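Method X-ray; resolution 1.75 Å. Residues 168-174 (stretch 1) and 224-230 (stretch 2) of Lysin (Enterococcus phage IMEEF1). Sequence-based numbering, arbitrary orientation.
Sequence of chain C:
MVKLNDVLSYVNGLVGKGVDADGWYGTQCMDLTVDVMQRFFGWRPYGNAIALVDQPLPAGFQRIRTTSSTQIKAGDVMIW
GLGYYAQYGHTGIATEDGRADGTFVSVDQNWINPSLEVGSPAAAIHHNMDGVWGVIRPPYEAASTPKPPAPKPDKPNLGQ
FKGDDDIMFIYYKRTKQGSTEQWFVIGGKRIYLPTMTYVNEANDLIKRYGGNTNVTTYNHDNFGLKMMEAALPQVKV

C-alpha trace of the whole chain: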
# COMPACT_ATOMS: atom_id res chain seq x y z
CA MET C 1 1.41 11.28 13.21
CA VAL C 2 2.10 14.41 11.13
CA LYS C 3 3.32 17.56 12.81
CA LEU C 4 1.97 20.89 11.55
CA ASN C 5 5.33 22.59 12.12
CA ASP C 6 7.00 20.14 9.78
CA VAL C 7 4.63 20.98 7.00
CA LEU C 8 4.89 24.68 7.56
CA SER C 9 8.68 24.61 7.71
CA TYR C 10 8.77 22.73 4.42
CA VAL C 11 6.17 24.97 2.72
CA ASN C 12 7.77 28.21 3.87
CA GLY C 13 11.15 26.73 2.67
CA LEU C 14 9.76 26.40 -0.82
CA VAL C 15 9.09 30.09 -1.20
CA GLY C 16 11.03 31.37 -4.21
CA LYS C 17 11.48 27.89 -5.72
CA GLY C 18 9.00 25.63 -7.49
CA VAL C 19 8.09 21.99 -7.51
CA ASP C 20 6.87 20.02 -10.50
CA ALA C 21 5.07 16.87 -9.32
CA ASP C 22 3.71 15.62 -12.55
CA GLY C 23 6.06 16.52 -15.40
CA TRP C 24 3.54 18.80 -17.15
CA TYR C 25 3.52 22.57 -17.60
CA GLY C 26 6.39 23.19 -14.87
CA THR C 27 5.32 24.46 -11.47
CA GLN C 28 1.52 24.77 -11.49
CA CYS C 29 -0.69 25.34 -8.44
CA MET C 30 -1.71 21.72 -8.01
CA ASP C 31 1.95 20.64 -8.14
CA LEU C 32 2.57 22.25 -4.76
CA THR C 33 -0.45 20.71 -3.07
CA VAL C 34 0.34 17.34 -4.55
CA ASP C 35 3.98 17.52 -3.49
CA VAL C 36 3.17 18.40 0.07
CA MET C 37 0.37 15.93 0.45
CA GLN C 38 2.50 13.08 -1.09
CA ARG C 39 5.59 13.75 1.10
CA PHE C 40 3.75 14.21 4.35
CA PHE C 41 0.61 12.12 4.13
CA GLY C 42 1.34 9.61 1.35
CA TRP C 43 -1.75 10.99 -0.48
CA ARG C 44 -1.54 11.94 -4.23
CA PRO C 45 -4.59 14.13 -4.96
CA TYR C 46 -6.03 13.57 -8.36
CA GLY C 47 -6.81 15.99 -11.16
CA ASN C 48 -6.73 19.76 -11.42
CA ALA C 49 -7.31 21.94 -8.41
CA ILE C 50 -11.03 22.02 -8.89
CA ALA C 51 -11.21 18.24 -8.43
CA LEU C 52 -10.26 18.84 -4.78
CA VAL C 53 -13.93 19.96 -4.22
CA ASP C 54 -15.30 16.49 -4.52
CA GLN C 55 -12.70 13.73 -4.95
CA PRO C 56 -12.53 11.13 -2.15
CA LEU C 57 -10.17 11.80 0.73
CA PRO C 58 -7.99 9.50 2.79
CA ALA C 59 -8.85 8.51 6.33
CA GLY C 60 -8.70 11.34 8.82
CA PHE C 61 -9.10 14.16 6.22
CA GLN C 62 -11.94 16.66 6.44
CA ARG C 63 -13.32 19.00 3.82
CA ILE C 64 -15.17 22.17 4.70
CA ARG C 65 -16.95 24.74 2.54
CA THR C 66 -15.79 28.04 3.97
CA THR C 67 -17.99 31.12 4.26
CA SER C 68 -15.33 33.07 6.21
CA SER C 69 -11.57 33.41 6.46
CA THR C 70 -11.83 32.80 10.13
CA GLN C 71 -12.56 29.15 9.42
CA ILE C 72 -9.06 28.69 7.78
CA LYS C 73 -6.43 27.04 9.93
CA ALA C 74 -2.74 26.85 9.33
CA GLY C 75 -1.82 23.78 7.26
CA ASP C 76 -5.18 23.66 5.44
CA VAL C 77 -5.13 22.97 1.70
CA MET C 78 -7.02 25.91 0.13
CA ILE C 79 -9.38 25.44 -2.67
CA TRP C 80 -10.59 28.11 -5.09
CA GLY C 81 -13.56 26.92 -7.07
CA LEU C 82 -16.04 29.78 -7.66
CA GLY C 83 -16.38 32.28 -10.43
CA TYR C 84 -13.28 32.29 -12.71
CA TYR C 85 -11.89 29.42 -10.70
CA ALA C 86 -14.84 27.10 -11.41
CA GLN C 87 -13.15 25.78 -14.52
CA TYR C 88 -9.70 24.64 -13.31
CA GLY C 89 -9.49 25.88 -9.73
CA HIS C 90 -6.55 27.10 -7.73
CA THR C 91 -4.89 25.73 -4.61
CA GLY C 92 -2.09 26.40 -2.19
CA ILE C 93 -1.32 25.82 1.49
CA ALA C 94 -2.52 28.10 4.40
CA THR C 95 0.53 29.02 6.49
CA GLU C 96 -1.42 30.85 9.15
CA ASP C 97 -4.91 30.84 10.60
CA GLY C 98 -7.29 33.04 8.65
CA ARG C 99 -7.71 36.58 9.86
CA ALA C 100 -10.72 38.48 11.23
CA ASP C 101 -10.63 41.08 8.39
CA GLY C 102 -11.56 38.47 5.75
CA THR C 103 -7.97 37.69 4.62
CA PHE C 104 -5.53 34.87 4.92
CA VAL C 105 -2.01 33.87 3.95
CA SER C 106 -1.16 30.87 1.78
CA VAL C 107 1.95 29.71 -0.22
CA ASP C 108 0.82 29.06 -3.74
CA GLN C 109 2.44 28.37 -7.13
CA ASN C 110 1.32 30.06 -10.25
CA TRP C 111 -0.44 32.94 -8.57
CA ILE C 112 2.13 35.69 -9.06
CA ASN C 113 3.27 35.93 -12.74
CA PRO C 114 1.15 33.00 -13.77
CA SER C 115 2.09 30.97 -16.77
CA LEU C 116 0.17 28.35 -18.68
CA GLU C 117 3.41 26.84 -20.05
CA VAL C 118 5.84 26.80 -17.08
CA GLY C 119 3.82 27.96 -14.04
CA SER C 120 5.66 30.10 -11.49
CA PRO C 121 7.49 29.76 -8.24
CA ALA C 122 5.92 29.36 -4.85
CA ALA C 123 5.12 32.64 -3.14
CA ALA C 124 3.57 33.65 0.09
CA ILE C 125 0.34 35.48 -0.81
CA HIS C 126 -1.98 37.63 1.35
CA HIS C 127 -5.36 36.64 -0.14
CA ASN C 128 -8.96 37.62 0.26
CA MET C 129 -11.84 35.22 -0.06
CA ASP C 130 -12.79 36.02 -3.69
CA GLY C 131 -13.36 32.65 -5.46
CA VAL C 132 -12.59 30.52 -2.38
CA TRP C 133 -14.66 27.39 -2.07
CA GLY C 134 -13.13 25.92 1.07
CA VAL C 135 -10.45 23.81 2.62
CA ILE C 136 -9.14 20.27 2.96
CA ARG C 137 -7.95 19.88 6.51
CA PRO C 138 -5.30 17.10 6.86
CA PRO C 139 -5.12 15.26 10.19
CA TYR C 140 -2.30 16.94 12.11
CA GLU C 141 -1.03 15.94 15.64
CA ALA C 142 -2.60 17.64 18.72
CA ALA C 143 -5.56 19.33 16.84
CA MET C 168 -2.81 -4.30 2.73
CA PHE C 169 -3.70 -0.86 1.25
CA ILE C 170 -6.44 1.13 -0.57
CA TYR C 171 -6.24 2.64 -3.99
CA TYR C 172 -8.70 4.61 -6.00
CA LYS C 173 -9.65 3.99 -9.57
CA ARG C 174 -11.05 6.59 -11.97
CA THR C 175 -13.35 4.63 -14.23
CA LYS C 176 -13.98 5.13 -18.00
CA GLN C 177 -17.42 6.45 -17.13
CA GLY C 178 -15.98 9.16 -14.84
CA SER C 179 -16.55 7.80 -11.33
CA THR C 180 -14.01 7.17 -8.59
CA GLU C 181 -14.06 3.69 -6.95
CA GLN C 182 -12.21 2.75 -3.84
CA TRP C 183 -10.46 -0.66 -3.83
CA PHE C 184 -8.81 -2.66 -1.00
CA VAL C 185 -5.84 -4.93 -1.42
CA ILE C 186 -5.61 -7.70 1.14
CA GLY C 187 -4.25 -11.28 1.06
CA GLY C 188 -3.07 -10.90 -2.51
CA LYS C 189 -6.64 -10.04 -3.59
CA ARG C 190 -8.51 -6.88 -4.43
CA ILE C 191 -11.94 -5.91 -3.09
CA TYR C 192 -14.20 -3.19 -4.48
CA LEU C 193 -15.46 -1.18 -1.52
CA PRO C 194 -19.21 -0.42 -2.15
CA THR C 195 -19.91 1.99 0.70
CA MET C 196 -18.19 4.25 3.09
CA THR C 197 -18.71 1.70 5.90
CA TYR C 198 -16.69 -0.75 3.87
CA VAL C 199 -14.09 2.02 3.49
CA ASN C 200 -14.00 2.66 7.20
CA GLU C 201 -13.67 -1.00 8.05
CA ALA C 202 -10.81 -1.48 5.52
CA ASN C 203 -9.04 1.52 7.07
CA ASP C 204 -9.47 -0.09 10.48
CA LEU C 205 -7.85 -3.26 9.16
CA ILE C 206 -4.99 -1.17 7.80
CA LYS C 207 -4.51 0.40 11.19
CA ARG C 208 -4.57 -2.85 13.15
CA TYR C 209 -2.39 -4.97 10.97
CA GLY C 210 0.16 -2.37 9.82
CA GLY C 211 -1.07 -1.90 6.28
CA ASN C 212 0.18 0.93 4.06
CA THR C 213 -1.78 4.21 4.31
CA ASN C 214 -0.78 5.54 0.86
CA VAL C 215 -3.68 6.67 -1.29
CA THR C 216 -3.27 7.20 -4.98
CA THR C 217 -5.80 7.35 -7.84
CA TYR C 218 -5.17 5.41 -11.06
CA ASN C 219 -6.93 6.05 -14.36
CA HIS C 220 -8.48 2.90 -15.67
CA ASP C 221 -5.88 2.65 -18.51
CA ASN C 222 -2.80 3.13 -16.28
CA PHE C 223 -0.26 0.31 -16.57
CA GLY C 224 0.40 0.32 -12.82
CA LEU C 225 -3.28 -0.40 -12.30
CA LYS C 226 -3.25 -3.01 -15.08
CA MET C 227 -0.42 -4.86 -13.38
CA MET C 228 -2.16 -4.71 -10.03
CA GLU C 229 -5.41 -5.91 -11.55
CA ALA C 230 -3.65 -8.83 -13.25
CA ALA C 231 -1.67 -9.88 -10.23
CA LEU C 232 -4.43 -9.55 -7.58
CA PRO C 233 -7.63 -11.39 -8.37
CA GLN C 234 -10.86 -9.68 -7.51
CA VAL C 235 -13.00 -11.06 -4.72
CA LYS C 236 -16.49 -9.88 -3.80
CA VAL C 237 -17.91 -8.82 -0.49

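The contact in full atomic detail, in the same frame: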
# COMPACT_ATOMS: atom_id res chain seq x y z
N MET C 168 -1.44 -4.74 2.51
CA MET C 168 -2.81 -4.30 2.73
C MET C 168 -2.78 -2.79 2.45
O MET C 168 -2.00 -2.10 3.09
CB MET C 168 -3.17 -4.51 4.20
CG MET C 168 -4.54 -5.01 4.52
SD MET C 168 -4.70 -5.15 6.33
CE MET C 168 -4.10 -6.81 6.48
N PHE C 169 -3.60 -2.29 1.52
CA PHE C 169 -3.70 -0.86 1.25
C PHE C 169 -4.96 -0.57 0.42
O PHE C 169 -5.61 -1.51 -0.03
CB PHE C 169 -2.49 -0.34 0.54
CG PHE C 169 -2.19 -1.03 -0.76
CD1 PHE C 169 -2.72 -0.56 -1.91
CD2 PHE C 169 -1.31 -2.12 -0.80
CE1 PHE C 169 -2.40 -1.15 -3.11
CE2 PHE C 169 -1.00 -2.76 -2.01
CZ PHE C 169 -1.55 -2.24 -3.16
N ILE C 170 -5.31 0.71 0.27
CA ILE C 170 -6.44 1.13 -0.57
C ILE C 170 -5.89 1.91 -1.69
O ILE C 170 -4.93 2.65 -1.52
CB ILE C 170 -7.39 2.05 0.25
CG1 ILE C 170 -8.22 1.20 1.24
CG2 ILE C 170 -8.33 2.88 -0.64
CD1 ILE C 170 -8.99 1.95 2.27
N TYR C 171 -6.55 1.83 -2.84
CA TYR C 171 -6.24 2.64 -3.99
C TYR C 171 -7.54 3.06 -4.58
O TYR C 171 -8.60 2.43 -4.31
CB TYR C 171 -5.31 1.97 -5.02
CG TYR C 171 -5.90 0.81 -5.75
CD1 TYR C 171 -6.70 1.01 -6.88
CD2 TYR C 171 -5.70 -0.48 -5.28
CE1 TYR C 171 -7.28 -0.06 -7.52
CE2 TYR C 171 -6.26 -1.57 -5.95
CZ TYR C 171 -7.04 -1.35 -7.06
OH TYR C 171 -7.64 -2.48 -7.67
N TYR C 172 -7.49 4.14 -5.34
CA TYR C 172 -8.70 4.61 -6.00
C TYR C 172 -8.53 4.41 -7.44
O TYR C 172 -7.47 4.52 -7.99
CB TYR C 172 -9.03 6.06 -5.78
CG TYR C 172 -9.11 6.54 -4.38
CD1 TYR C 172 -9.41 5.71 -3.32
CD2 TYR C 172 -8.96 7.87 -4.11
CE1 TYR C 172 -9.49 6.21 -2.00
CE2 TYR C 172 -9.05 8.38 -2.81
CZ TYR C 172 -9.34 7.56 -1.77
OH TYR C 172 -9.42 8.09 -0.48
N LYS C 173 -9.67 4.19 -8.09
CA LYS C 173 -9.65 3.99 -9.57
C LYS C 173 -10.67 4.94 -10.21
O LYS C 173 -11.79 5.08 -9.76
CB LYS C 173 -9.98 2.53 -9.92
CG LYS C 173 -10.20 2.21 -11.40
CD LYS C 173 -10.74 0.78 -11.57
CE LYS C 173 -10.78 0.42 -13.07
NZ LYS C 173 -11.06 -1.02 -13.32
N ARG C 174 -10.21 5.68 -11.20
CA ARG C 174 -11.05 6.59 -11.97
C ARG C 174 -11.52 5.79 -13.16
O ARG C 174 -10.72 5.36 -13.98
CB ARG C 174 -10.21 7.79 -12.43
CG ARG C 174 -11.00 8.88 -13.10
CD ARG C 174 -11.89 9.59 -12.14
NE ARG C 174 -12.58 10.70 -12.75
CZ ARG C 174 -13.58 11.37 -12.18
NH1 ARG C 174 -14.05 11.01 -10.97
NH2 ARG C 174 -14.14 12.39 -12.84
N GLY C 224 0.26 0.71 -14.22
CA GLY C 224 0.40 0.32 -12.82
C GLY C 224 -0.85 -0.43 -12.35
O GLY C 224 -0.76 -1.52 -11.75
N LEU C 225 -2.00 0.19 -12.60
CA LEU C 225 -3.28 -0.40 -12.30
C LEU C 225 -3.43 -1.71 -13.06
O LEU C 225 -3.91 -2.70 -12.49
CB LEU C 225 -4.43 0.51 -12.63
CG LEU C 225 -5.83 -0.02 -12.34
CD1 LEU C 225 -5.94 -0.27 -10.83
CD2 LEU C 225 -6.94 0.87 -12.84
N LYS C 226 -3.12 -1.71 -14.34
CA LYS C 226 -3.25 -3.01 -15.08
C LYS C 226 -2.44 -4.15 -14.51
O LYS C 226 -2.92 -5.31 -14.46
CB LYS C 226 -3.02 -2.84 -16.58
CG LYS C 226 -4.02 -1.88 -17.19
CD LYS C 226 -4.43 -2.19 -18.60
CE LYS C 226 -5.54 -1.24 -19.04
NZ LYS C 226 -6.81 -1.45 -18.27
N MET C 227 -1.24 -3.83 -14.00
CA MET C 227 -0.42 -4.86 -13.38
C MET C 227 -1.07 -5.30 -12.08
O MET C 227 -1.15 -6.52 -11.75
CB MET C 227 1.03 -4.35 -13.12
CG MET C 227 1.86 -4.23 -14.42
SD MET C 227 3.64 -3.81 -14.21
CE MET C 227 3.48 -2.18 -13.63
N MET C 228 -1.50 -4.34 -11.28
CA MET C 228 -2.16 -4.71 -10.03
C MET C 228 -3.39 -5.55 -10.32
O MET C 228 -3.60 -6.59 -9.68
CB MET C 228 -2.57 -3.44 -9.17
CG MET C 228 -1.43 -2.94 -8.27
SD MET C 228 -1.93 -1.67 -7.03
CE MET C 228 -2.50 -0.39 -8.14
N GLU C 229 -4.16 -5.18 -11.32
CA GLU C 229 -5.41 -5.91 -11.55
C GLU C 229 -5.12 -7.32 -12.07
O GLU C 229 -5.92 -8.24 -11.85
CB GLU C 229 -6.34 -5.15 -12.51
CG GLU C 229 -6.86 -3.84 -11.89
CD GLU C 229 -7.86 -3.11 -12.77
OE1 GLU C 229 -8.81 -2.48 -12.23
OE2 GLU C 229 -7.71 -3.18 -14.01
N ALA C 230 -4.00 -7.50 -12.74
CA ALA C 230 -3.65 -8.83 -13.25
C ALA C 230 -3.03 -9.70 -12.21
O ALA C 230 -3.14 -10.89 -12.32
CB ALA C 230 -2.74 -8.76 -14.45
O HOH W 1 -9.46 -2.48 -9.63
O HOH W 2 -8.51 -1.12 -15.47

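What holds the strand to the helix most firmly? It is a salt bridge between Lys 173 and Glu 229, in which NZ of Lys 173 donates a hydrogen bond to OE1 of Glu 229 over 2.9 Å. Lys 173 reaches its partner by full extension: all four of its chi angles are in the t well, so the chain runs nearly straight from the strand and carries the ammonium group out to the carboxylate. Glu 229 starts less favorably, since its CA-to-CB bond points sideways to the strand, but chi1 in m and chi2 in t bring the carboxylate nearer. Both residues remain partly exposed, so the charged pair is not sealed away from solvent.

How does water extend this polar link? Two waters attach to the carboxylate, one at each oxygen. Water 1 donates to OE1 of Glu 229 at 2.7 Å from its own O and also lies 2.7 Å from OH of Tyr 171, so it joins the tyrosine hydroxyl to the same oxygen that receives the lysine. Tyr 171 is thereby tied to the helix by a polar bridge at the tip of its ring as well as by packing along the ring. Water 2 donates to OE2 of Glu 229, with 2.6 Å between its O and OE2. It also accepts weak hydrogen bonds from NZ of Lys 173 and NZ of Lys 226, its O being 3.3 Å from each nitrogen. Lys 226, which does not touch the strand directly, takes part only through this solvent.

What lies beneath the charged pair? Leu 225 points toward the strand and meets two of its residues, with chi1 in t and chi2 in p. Its CD1 comes within 3.6 Å of CE1 of Tyr 171, approaching the ring obliquely, while its CD2 lies 3.8 Å from CG of Lys 173. The lysine thus does double work: its aliphatic portion packs on leucine before its nitrogen reaches the glutamate. This is also where the backbones draw nearest, although CA of Lys 173 and CA of Leu 225 are still 8.2 Å apart, a gap that side chains must fill.

How does Met 228 serve two aromatic rings? Phe 169, Tyr 171 and Lys 173 alternate along the strand with residues that make no contact, and all three point toward the helix; one turn after Leu 225, Met 228 faces the two rings. Its CE lies over one face of Tyr 171, 4.3 Å from CD2, and its SD is 4.8 Å from the centroid of that ring, in an oblique sulfur-aromatic contact. The same SD meets Phe 169 differently, at the ring edge and close to the ring plane, 3.9 Å from CZ. The strand and helix axes cross at -118° and stay 11.1 Å apart at closest approach, and the contact buries a modest 283 Å² in all.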